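Local coordinates for cytochrome c, 1 heme-binding site (Geobacter sulfurreducens, PDB 4RLR), which binds a single c-type heme and, as a cytochrome of low reduction potential, is essential for accepting electrons from an electrode, at residues G19-Y29 and W39-D49; V3-I12 and N98-V106. One frame throughout, in Å; residues are numbered along the deposited sequence.

In the fold
From the N terminus, residues 3-12, the lead-in and first two turns of helix 5-16, supply one side of interaction 2; the helix then runs directly into helix 18-21, which carries the heme-binding cysteine and histidine. Interaction 1 closes a short loop: 19-29 and 39-49 are 10 residues apart at their closest ends, and most of the intervening residues are helical. Interaction 2 closes a far longer one, its closest ends 86 residues apart, when helix 92-106 returns to helix 5-16. The short loop lies wholly within the long one, and the contact centres are about 20 Å apart. Interaction 1 ties the heme-attachment segment to the chain after helix 36-40, whereas interaction 2 joins the N-terminal and late helices.

Interaction 1 (G19-Y29 and W39-D49); sequences GCHGADAAPEY and WLAKGQGMRMD. With HEM (protoporphyrin IX containing Fe), chain B.
The imidazole of His21 has Met48 SD over one face, 4.2 Å from the ring centroid, while Met46 O lies at its edge. There ND1 donates to Met46 O at 2.7 Å, only 2° out of the ring plane, and NE2 binds the heme iron at 2.0 Å. Held at both nitrogens, the ring has its rotation fixed; the ND1 bond would be expected to add imidazolate character to the ligand. The indole of Trp39 receives Ala26 over a face, CA standing 3.5 Å from the six-membered ring centroid in a CH-pi contact, with Asp24 O at the indole edge. Cys20 and His21 are the last two residues of the CXXCH heme-binding motif of c-type cytochromes, and Met84 is the second axial ligand. Backbone bonds clamp this motif to 39-49: Cys20 O accepts from Gly45 N, and His21 O from Met48 N. Farther along, Ala26 and Met46 form a single beta bridge, with Ala26 N donating to Gly45 O and Arg47 N to Ala26 O at 2.7 Å. Gln44, its chain bent at chi2 (-70°), turns NE2 to Gly19 O at 3.0 Å, in the carbonyl plane and nearly straight at 163°. Arg47 reaches outward, NE meeting Asp49 OD1 on the syn side at 2.9 Å in a salt bridge, while NH1 shares a water with Pro27 O.

Interaction 2 (V3-I12 and N98-V106); sequences VTYRKDIKPI and NLAVFKAWV
Helix 5-12 and helix 98-106 run roughly antiparallel, their axes crossing at -137° and approaching to 9.8 Å. The pairing of an N-terminal with a late helix is consistent with class I c-type cytochromes, although here helix 119-123 follows. The first helix has a wider pi-type turn at 5-9, where Thr4 O accepts from both Asp8 N and Ile9 N, and a kink at Pro11. Thr4 is its N-cap: OG1 accepts from Lys7 N in a capping bond, and Asp8 OD2 takes Thr4 N at 2.9 Å through its anti lone pair. Across the contact, Ile9 is shared by two aromatic rings. Its CD1 sits over the centre of the Phe102 ring, 3.9 Å from the centroid, and its CG1 lies over the Trp105 indole, 3.5 Å from CG. With Ile9 CG1 beside the backbone N (chi1 -67°) and CD1 folded back at chi2 (-58°), one branch serves both rings. Ile12 meets the edge of Phe102 through CG2, while its CD1 reaches Val101 CG1 at 3.9 Å. Before the helix, Val3 puts CG2 against Ala104 CB at 3.7 Å, and Val3 O lies at the indole edge. Trp105 NE1 is bound by Thr128 O, and Leu54 of helix 51-55 touches both Ile9 and Trp105. No hydrogen bond crosses between the two segments, so cohesion probably rests on burial of apolar side chains, with close van der Waals and CH-pi contacts.

Interaction 1 (G19-Y29 and W39-D49)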
loop_
_atom_site.group_PDB
_atom_site.type_symbol
_atom_site.label_atom_id
_atom_site.label_comp_id
_atom_site.label_asym_id
_atom_site.label_seq_id
_atom_site.Cartn_x
_atom_site.Cartn_y
_atom_site.Cartn_z
ATOM N N GLY A 19 -0.618 12.624 -1.032
ATOM C CA GLY A 19 -1.574 13.663 -0.698
ATOM C C GLY A 19 -2.335 13.391 0.595
ATOM O O GLY A 19 -2.756 14.309 1.299
ATOM N N CYS A 20 -2.529 12.117 0.906
ATOM C CA CYS A 20 -3.397 11.695 2.033
ATOM C C CYS A 20 -2.625 10.769 2.959
ATOM O O CYS A 20 -3.148 10.289 3.969
ATOM C CB CYS A 20 -4.634 10.959 1.501
ATOM S SG CYS A 20 -5.617 11.872 0.354
ATOM N N HIS A 21 -1.388 10.471 2.583
ATOM C CA HIS A 21 -0.572 9.541 3.344
ATOM C C HIS A 21 0.838 10.108 3.595
ATOM O O HIS A 21 1.776 9.348 3.779
ATOM C CB HIS A 21 -0.477 8.186 2.639
ATOM C CG HIS A 21 -1.752 7.397 2.608
ATOM N ND1 HIS A 21 -2.270 6.766 3.715
ATOM C CD2 HIS A 21 -2.582 7.088 1.586
ATOM C CE1 HIS A 21 -3.369 6.121 3.381
ATOM N NE2 HIS A 21 -3.581 6.293 2.088
ATOM N N GLY A 22 0.980 11.437 3.607
ATOM C CA GLY A 22 2.265 12.062 3.880
ATOM C C GLY A 22 2.357 12.954 5.104
ATOM O O GLY A 22 2.037 12.547 6.214
ATOM N N ALA A 23 2.818 14.185 4.912
ATOM C CA ALA A 23 3.105 15.082 6.038
ATOM C C ALA A 23 1.877 15.488 6.847
ATOM O O ALA A 23 2.013 15.856 8.016
ATOM C CB ALA A 23 3.801 16.327 5.548
ATOM N N ASP A 24 0.696 15.434 6.232
ATOM C CA ASP A 24 -0.528 15.839 6.909
ATOM C C ASP A 24 -1.340 14.686 7.470
ATOM O O ASP A 24 -2.443 14.904 8.007
ATOM C CB ASP A 24 -1.402 16.655 5.974
ATOM C CG ASP A 24 -0.776 17.995 5.644
ATOM O OD1 ASP A 24 -0.281 18.668 6.573
ATOM O OD2 ASP A 24 -0.739 18.347 4.453
ATOM N N ALA A 25 -0.814 13.473 7.305
ATOM C CA ALA A 25 -1.484 12.255 7.744
ATOM C C ALA A 25 -0.996 11.877 9.138
ATOM O O ALA A 25 0.025 12.412 9.605
ATOM C CB ALA A 25 -1.197 11.126 6.779
ATOM N N ALA A 26 -1.706 10.942 9.770
ATOM C CA ALA A 26 -1.358 10.474 11.107
ATOM C C ALA A 26 0.046 9.866 11.043
ATOM O O ALA A 26 0.386 9.225 10.057
ATOM C CB ALA A 26 -2.388 9.474 11.598
ATOM N N PRO A 27 0.880 10.110 12.067
ATOM C CA PRO A 27 2.283 9.708 11.983
ATOM C C PRO A 27 2.481 8.189 11.899
ATOM O O PRO A 27 3.505 7.746 11.404
ATOM C CB PRO A 27 2.885 10.204 13.300
ATOM C CG PRO A 27 1.854 11.061 13.932
ATOM C CD PRO A 27 0.550 10.769 13.340
ATOM N N GLU A 28 1.510 7.422 12.386
ATOM C CA GLU A 28 1.613 5.975 12.428
ATOM C C GLU A 28 0.192 5.432 12.407
ATOM O O GLU A 28 -0.732 6.154 12.741
ATOM C CB GLU A 28 2.299 5.522 13.730
ATOM C CG GLU A 28 3.751 5.958 13.940
ATOM C CD GLU A 28 4.764 5.391 12.926
ATOM O OE1 GLU A 28 4.484 4.365 12.250
ATOM O OE2 GLU A 28 5.864 5.994 12.808
ATOM N N TYR A 29 0.035 4.155 12.069
ATOM C CA TYR A 29 -1.275 3.502 12.030
ATOM C C TYR A 29 -2.094 3.683 13.318
ATOM O O TYR A 29 -3.250 4.091 13.274
ATOM C CB TYR A 29 -1.125 2.011 11.745
ATOM C CG TYR A 29 -2.471 1.368 11.652
ATOM C CD1 TYR A 29 -3.300 1.652 10.576
ATOM C CD2 TYR A 29 -2.968 0.565 12.673
ATOM C CE1 TYR A 29 -4.568 1.137 10.500
ATOM C CE2 TYR A 29 -4.267 0.026 12.601
ATOM C CZ TYR A 29 -5.055 0.316 11.510
ATOM O OH TYR A 29 -6.339 -0.188 11.397
ATOM N N TRP A 39 -8.126 12.954 11.761
ATOM C CA TRP A 39 -7.533 12.798 10.446
ATOM C C TRP A 39 -8.564 12.742 9.308
ATOM O O TRP A 39 -8.387 13.381 8.259
ATOM C CB TRP A 39 -6.629 11.551 10.449
ATOM C CG TRP A 39 -5.659 11.628 11.608
ATOM C CD1 TRP A 39 -5.726 10.956 12.797
ATOM C CD2 TRP A 39 -4.532 12.484 11.697
ATOM N NE1 TRP A 39 -4.694 11.340 13.615
ATOM C CE2 TRP A 39 -3.930 12.259 12.950
ATOM C CE3 TRP A 39 -3.949 13.402 10.822
ATOM C CZ2 TRP A 39 -2.780 12.925 13.349
ATOM C CZ3 TRP A 39 -2.809 14.055 11.221
ATOM C CH2 TRP A 39 -2.236 13.812 12.480
ATOM N N LEU A 40 -9.632 11.979 9.509
ATOM C CA LEU A 40 -10.669 11.833 8.470
ATOM C C LEU A 40 -11.297 13.152 8.049
ATOM O O LEU A 40 -11.698 13.322 6.892
ATOM C CB LEU A 40 -11.772 10.876 8.940
ATOM C CG LEU A 40 -11.403 9.402 8.946
ATOM C CD1 LEU A 40 -12.616 8.567 9.355
ATOM C CD2 LEU A 40 -10.846 8.933 7.607
ATOM N N ALA A 41 -11.385 14.082 8.989
ATOM C CA ALA A 41 -11.998 15.380 8.725
ATOM C C ALA A 41 -11.169 16.210 7.749
ATOM O O ALA A 41 -11.683 17.145 7.142
ATOM C CB ALA A 41 -12.181 16.109 9.989
ATOM N N LYS A 42 -9.900 15.846 7.576
ATOM C CA LYS A 42 -9.030 16.508 6.607
ATOM C C LYS A 42 -8.796 15.606 5.391
ATOM O O LYS A 42 -7.920 15.847 4.562
ATOM C CB LYS A 42 -7.704 16.875 7.285
ATOM N N GLY A 43 -9.591 14.555 5.283
ATOM C CA GLY A 43 -9.427 13.595 4.215
ATOM C C GLY A 43 -8.140 12.793 4.305
ATOM O O GLY A 43 -7.824 12.081 3.338
ATOM N N GLN A 44 -7.449 12.854 5.454
ATOM C CA GLN A 44 -6.165 12.185 5.650
ATOM C C GLN A 44 -6.231 10.797 6.294
ATOM O O GLN A 44 -7.046 10.554 7.170
ATOM C CB GLN A 44 -5.279 13.038 6.533
ATOM C CG GLN A 44 -4.960 14.394 5.945
ATOM C CD GLN A 44 -4.043 14.282 4.761
ATOM O OE1 GLN A 44 -3.057 13.549 4.798
ATOM N NE2 GLN A 44 -4.363 15.005 3.698
ATOM N N GLY A 45 -5.335 9.908 5.855
ATOM C CA GLY A 45 -5.154 8.621 6.456
ATOM C C GLY A 45 -3.954 8.607 7.375
ATOM O O GLY A 45 -3.820 9.478 8.258
ATOM N N MET A 46 -3.093 7.615 7.184
ATOM C CA MET A 46 -1.864 7.480 7.965
ATOM C C MET A 46 -0.622 7.485 7.060
ATOM O O MET A 46 -0.696 7.161 5.859
ATOM C CB MET A 46 -1.885 6.219 8.826
ATOM C CG MET A 46 -1.848 4.891 8.074
ATOM S SD MET A 46 -3.240 4.523 7.020
ATOM C CE MET A 46 -4.609 4.408 8.175
ATOM N N ARG A 47 0.494 7.906 7.653
ATOM C CA ARG A 47 1.765 8.087 6.955
ATOM C C ARG A 47 2.246 6.832 6.265
ATOM O O ARG A 47 2.354 5.785 6.885
ATOM C CB ARG A 47 2.848 8.551 7.952
ATOM C CG ARG A 47 4.186 8.827 7.309
ATOM C CD ARG A 47 5.159 9.449 8.311
ATOM N NE ARG A 47 6.287 9.997 7.588
ATOM C CZ ARG A 47 7.430 10.404 8.127
ATOM N NH1 ARG A 47 7.639 10.302 9.442
ATOM N NH2 ARG A 47 8.360 10.914 7.335
ATOM N N MET A 48 2.537 6.948 4.970
ATOM C CA MET A 48 3.141 5.856 4.210
ATOM C C MET A 48 4.239 6.380 3.267
ATOM O O MET A 48 4.626 5.715 2.330
ATOM C CB MET A 48 2.070 5.155 3.374
ATOM C CG MET A 48 1.093 4.380 4.155
ATOM S SD MET A 48 -0.056 3.525 3.082
ATOM C CE MET A 48 -1.340 3.222 4.261
ATOM N N ASP A 49 4.719 7.586 3.515
ATOM C CA ASP A 49 5.584 8.279 2.541
ATOM C C ASP A 49 7.091 8.061 2.734
ATOM O O ASP A 49 7.905 8.814 2.218
ATOM C CB ASP A 49 5.263 9.782 2.493
ATOM C CG ASP A 49 5.601 10.503 3.777
ATOM O OD1 ASP A 49 6.071 9.873 4.737
ATOM O OD2 ASP A 49 5.426 11.717 3.826
HETATM C CHA HEM B . -6.159 3.807 3.838
HETATM C CHB HEM B . -2.820 2.820 0.488
HETATM C CHC HEM B . -4.208 6.840 -1.781
HETATM C CHD HEM B . -7.080 8.128 1.824
HETATM C C1A HEM B . -5.205 3.170 3.069
HETATM C C2A HEM B . -4.703 1.852 3.341
HETATM C C3A HEM B . -3.779 1.568 2.422
HETATM C C4A HEM B . -3.673 2.698 1.541
HETATM C CMA HEM B . -2.939 0.289 2.305
HETATM C CAA HEM B . -5.190 0.967 4.500
HETATM C CBA HEM B . -4.394 1.148 5.791
HETATM C CGA HEM B . -4.890 0.099 6.774
HETATM O O1A HEM B . -4.476 -1.077 6.716
HETATM O O2A HEM B . -5.724 0.444 7.621
HETATM C C1B HEM B . -2.907 3.849 -0.419
HETATM C C2B HEM B . -2.155 3.928 -1.628
HETATM C C3B HEM B . -2.537 5.031 -2.270
HETATM C C4B HEM B . -3.554 5.668 -1.469
HETATM C CMB HEM B . -1.101 2.881 -1.979
HETATM C CAB HEM B . -2.056 5.561 -3.624
HETATM C CBB HEM B . -2.028 4.679 -4.655
HETATM C C1C HEM B . -5.064 7.541 -0.981
HETATM C C2C HEM B . -5.614 8.828 -1.330
HETATM C C3C HEM B . -6.408 9.214 -0.318
HETATM C C4C HEM B . -6.396 8.142 0.656
HETATM C CMC HEM B . -5.237 9.591 -2.621
HETATM C CAC HEM B . -7.277 10.495 -0.159
HETATM C CBC HEM B . -7.864 11.083 -1.226
HETATM C C1D HEM B . -7.057 7.096 2.718
HETATM C C2D HEM B . -7.753 7.132 3.976
HETATM C C3D HEM B . -7.467 5.781 4.620
HETATM C C4D HEM B . -6.632 5.078 3.670
HETATM C CMD HEM B . -8.581 8.319 4.526
HETATM C CAD HEM B . -7.958 5.274 5.980
HETATM C CBD HEM B . -9.422 4.857 5.901
HETATM C CGD HEM B . -9.493 3.575 5.111
HETATM O O1D HEM B . -8.994 2.511 5.546
HETATM O O2D HEM B . -10.062 3.623 4.013
HETATM N NA HEM B . -4.580 3.657 1.946
HETATM N NB HEM B . -3.767 4.912 -0.355
HETATM N NC HEM B . -5.588 7.137 0.230
HETATM N ND HEM B . -6.411 5.879 2.564
HETATM FE FE HEM B . -5.002 5.404 1.056
HETATM O O HOH W 1 -0.701 13.812 4.026
HETATM O O HOH W 2 5.760 9.271 11.423
#

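Interaction 2 (V3-I12 and N98-V106)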
loop_
_atom_site.group_PDB
_atom_site.type_symbol
_atom_site.label_atom_id
_atom_site.label_comp_id
_atom_site.label_asym_id
_atom_site.label_seq_id
_atom_site.Cartn_x
_atom_site.Cartn_y
_atom_site.Cartn_z
ATOM N N VAL A 3 12.369 -4.314 -9.672
ATOM C CA VAL A 3 11.547 -3.180 -9.317
ATOM C C VAL A 3 11.774 -2.870 -7.850
ATOM O O VAL A 3 11.668 -3.773 -6.987
ATOM C CB VAL A 3 10.087 -3.523 -9.533
ATOM C CG1 VAL A 3 9.167 -2.375 -9.036
ATOM C CG2 VAL A 3 9.855 -3.798 -10.986
ATOM N N THR A 4 12.087 -1.604 -7.579
ATOM C CA THR A 4 12.487 -1.182 -6.246
ATOM C C THR A 4 11.717 0.049 -5.755
ATOM O O THR A 4 11.068 0.756 -6.518
ATOM C CB THR A 4 13.992 -0.854 -6.178
ATOM O OG1 THR A 4 14.246 0.380 -6.848
ATOM C CG2 THR A 4 14.835 -1.995 -6.796
ATOM N N TYR A 5 11.821 0.299 -4.463
ATOM C CA TYR A 5 11.131 1.416 -3.848
ATOM C C TYR A 5 11.666 2.721 -4.408
ATOM O O TYR A 5 10.897 3.570 -4.819
ATOM C CB TYR A 5 11.313 1.363 -2.332
ATOM C CG TYR A 5 10.742 2.551 -1.641
ATOM C CD1 TYR A 5 9.380 2.631 -1.404
ATOM C CD2 TYR A 5 11.548 3.590 -1.229
ATOM C CE1 TYR A 5 8.836 3.722 -0.780
ATOM C CE2 TYR A 5 11.012 4.685 -0.596
ATOM C CZ TYR A 5 9.655 4.751 -0.396
ATOM O OH TYR A 5 9.100 5.810 0.233
ATOM N N ARG A 6 12.992 2.866 -4.456
ATOM C CA ARG A 6 13.594 4.117 -4.894
ATOM C C ARG A 6 13.332 4.409 -6.375
ATOM O O ARG A 6 13.089 5.542 -6.741
ATOM C CB ARG A 6 15.105 4.113 -4.652
ATOM C CG ARG A 6 15.497 4.298 -3.209
ATOM C CD ARG A 6 16.950 4.049 -3.001
ATOM N NE ARG A 6 17.211 2.632 -3.151
ATOM C CZ ARG A 6 18.415 2.087 -3.153
ATOM N NH1 ARG A 6 19.500 2.859 -3.012
ATOM N NH2 ARG A 6 18.524 0.770 -3.275
ATOM N N LYS A 7 13.396 3.387 -7.218
ATOM C CA LYS A 7 13.368 3.613 -8.661
ATOM C C LYS A 7 11.942 3.661 -9.209
ATOM O O LYS A 7 11.653 4.457 -10.099
ATOM C CB LYS A 7 14.195 2.550 -9.385
ATOM N N ASP A 8 11.042 2.888 -8.607
ATOM C CA ASP A 8 9.730 2.633 -9.192
ATOM C C ASP A 8 8.509 2.944 -8.305
ATOM O O ASP A 8 7.472 3.395 -8.803
ATOM C CB ASP A 8 9.668 1.180 -9.619
ATOM C CG ASP A 8 10.904 0.750 -10.423
ATOM O OD1 ASP A 8 11.002 1.130 -11.596
ATOM O OD2 ASP A 8 11.789 0.052 -9.883
ATOM N N ILE A 9 8.578 2.647 -7.015
ATOM C CA ILE A 9 7.404 2.849 -6.170
ATOM C C ILE A 9 7.291 4.298 -5.704
ATOM O O ILE A 9 6.241 4.902 -5.836
ATOM C CB ILE A 9 7.399 1.871 -4.992
ATOM C CG1 ILE A 9 7.214 0.449 -5.521
ATOM C CG2 ILE A 9 6.302 2.207 -3.966
ATOM C CD1 ILE A 9 5.950 0.205 -6.349
ATOM N N LYS A 10 8.373 4.857 -5.186
ATOM C CA LYS A 10 8.292 6.185 -4.583
ATOM C C LYS A 10 7.816 7.280 -5.577
ATOM O O LYS A 10 6.983 8.105 -5.230
ATOM C CB LYS A 10 9.624 6.541 -3.929
ATOM C CG LYS A 10 9.797 7.970 -3.545
ATOM C CD LYS A 10 11.160 8.167 -2.884
ATOM C CE LYS A 10 11.408 9.627 -2.509
ATOM N NZ LYS A 10 10.243 10.225 -1.757
ATOM N N PRO A 11 8.332 7.269 -6.816
ATOM C CA PRO A 11 7.805 8.210 -7.805
ATOM C C PRO A 11 6.266 8.129 -7.952
ATOM O O PRO A 11 5.624 9.174 -7.949
ATOM C CB PRO A 11 8.503 7.775 -9.095
ATOM C CG PRO A 11 9.754 7.153 -8.650
ATOM C CD PRO A 11 9.383 6.417 -7.388
ATOM N N ILE A 12 5.698 6.917 -8.023
ATOM C CA ILE A 12 4.249 6.751 -8.109
ATOM C C ILE A 12 3.587 7.230 -6.821
ATOM O O ILE A 12 2.661 8.032 -6.852
ATOM C CB ILE A 12 3.834 5.261 -8.365
ATOM C CG1 ILE A 12 4.383 4.785 -9.714
ATOM C CG2 ILE A 12 2.334 5.111 -8.346
ATOM C CD1 ILE A 12 4.317 3.309 -9.912
ATOM N N ASN A 98 0.206 0.782 -13.174
ATOM C CA ASN A 98 0.757 1.056 -11.852
ATOM C C ASN A 98 0.548 -0.088 -10.867
ATOM O O ASN A 98 1.415 -0.353 -10.017
ATOM C CB ASN A 98 0.227 2.392 -11.313
ATOM C CG ASN A 98 0.891 3.585 -12.009
ATOM O OD1 ASN A 98 2.049 3.502 -12.429
ATOM N ND2 ASN A 98 0.156 4.684 -12.145
ATOM N N LEU A 99 -0.581 -0.781 -10.987
ATOM C CA LEU A 99 -0.809 -1.940 -10.161
ATOM C C LEU A 99 0.247 -2.977 -10.453
ATOM O O LEU A 99 0.639 -3.729 -9.561
ATOM C CB LEU A 99 -2.191 -2.530 -10.408
ATOM C CG LEU A 99 -2.484 -3.833 -9.657
ATOM C CD1 LEU A 99 -2.293 -3.675 -8.127
ATOM C CD2 LEU A 99 -3.885 -4.320 -9.985
ATOM N N ALA A 100 0.701 -3.025 -11.702
ATOM C CA ALA A 100 1.639 -4.050 -12.100
ATOM C C ALA A 100 3.008 -3.775 -11.471
ATOM O O ALA A 100 3.716 -4.708 -11.133
ATOM C CB ALA A 100 1.723 -4.150 -13.631
ATOM N N VAL A 101 3.339 -2.496 -11.283
ATOM C CA VAL A 101 4.582 -2.087 -10.635
ATOM C C VAL A 101 4.551 -2.462 -9.150
ATOM O O VAL A 101 5.544 -2.969 -8.612
ATOM C CB VAL A 101 4.828 -0.566 -10.819
ATOM C CG1 VAL A 101 6.115 -0.110 -10.154
ATOM C CG2 VAL A 101 4.851 -0.180 -12.321
ATOM N N PHE A 102 3.419 -2.254 -8.487
ATOM C CA PHE A 102 3.315 -2.643 -7.083
ATOM C C PHE A 102 3.391 -4.164 -6.889
ATOM O O PHE A 102 3.969 -4.625 -5.912
ATOM C CB PHE A 102 2.033 -2.110 -6.430
ATOM C CG PHE A 102 2.122 -0.688 -5.952
ATOM C CD1 PHE A 102 1.827 0.363 -6.814
ATOM C CD2 PHE A 102 2.455 -0.398 -4.647
ATOM C CE1 PHE A 102 1.880 1.669 -6.380
ATOM C CE2 PHE A 102 2.512 0.900 -4.189
ATOM C CZ PHE A 102 2.227 1.944 -5.061
ATOM N N LYS A 103 2.819 -4.951 -7.799
ATOM C CA LYS A 103 2.877 -6.422 -7.633
ATOM C C LYS A 103 4.315 -6.941 -7.786
ATOM O O LYS A 103 4.750 -7.881 -7.096
ATOM C CB LYS A 103 1.946 -7.139 -8.604
ATOM C CG LYS A 103 0.460 -6.778 -8.457
ATOM C CD LYS A 103 -0.444 -7.864 -9.011
ATOM C CE LYS A 103 -1.909 -7.659 -8.628
ATOM N NZ LYS A 103 -2.803 -8.580 -9.392
ATOM N N ALA A 104 5.064 -6.321 -8.688
ATOM C CA ALA A 104 6.471 -6.684 -8.875
ATOM C C ALA A 104 7.285 -6.328 -7.653
ATOM O O ALA A 104 8.189 -7.053 -7.256
ATOM C CB ALA A 104 7.038 -5.988 -10.076
ATOM N N TRP A 105 6.976 -5.197 -7.049
ATOM C CA TRP A 105 7.747 -4.750 -5.909
ATOM C C TRP A 105 7.470 -5.650 -4.709
ATOM O O TRP A 105 8.374 -6.058 -3.988
ATOM C CB TRP A 105 7.382 -3.304 -5.579
ATOM C CG TRP A 105 8.074 -2.788 -4.357
ATOM C CD1 TRP A 105 9.412 -2.703 -4.158
ATOM C CD2 TRP A 105 7.456 -2.287 -3.169
ATOM N NE1 TRP A 105 9.675 -2.190 -2.906
ATOM C CE2 TRP A 105 8.490 -1.913 -2.283
ATOM C CE3 TRP A 105 6.129 -2.106 -2.766
ATOM C CZ2 TRP A 105 8.239 -1.373 -1.023
ATOM C CZ3 TRP A 105 5.883 -1.563 -1.517
ATOM C CH2 TRP A 105 6.931 -1.207 -0.662
ATOM N N VAL A 106 6.211 -5.970 -4.506
ATOM C CA VAL A 106 5.818 -6.677 -3.308
ATOM C C VAL A 106 6.343 -8.107 -3.334
ATOM O O VAL A 106 6.715 -8.636 -2.297
ATOM C CB VAL A 106 4.303 -6.649 -3.117
ATOM C CG1 VAL A 106 3.876 -7.595 -2.003
ATOM C CG2 VAL A 106 3.841 -5.198 -2.788
#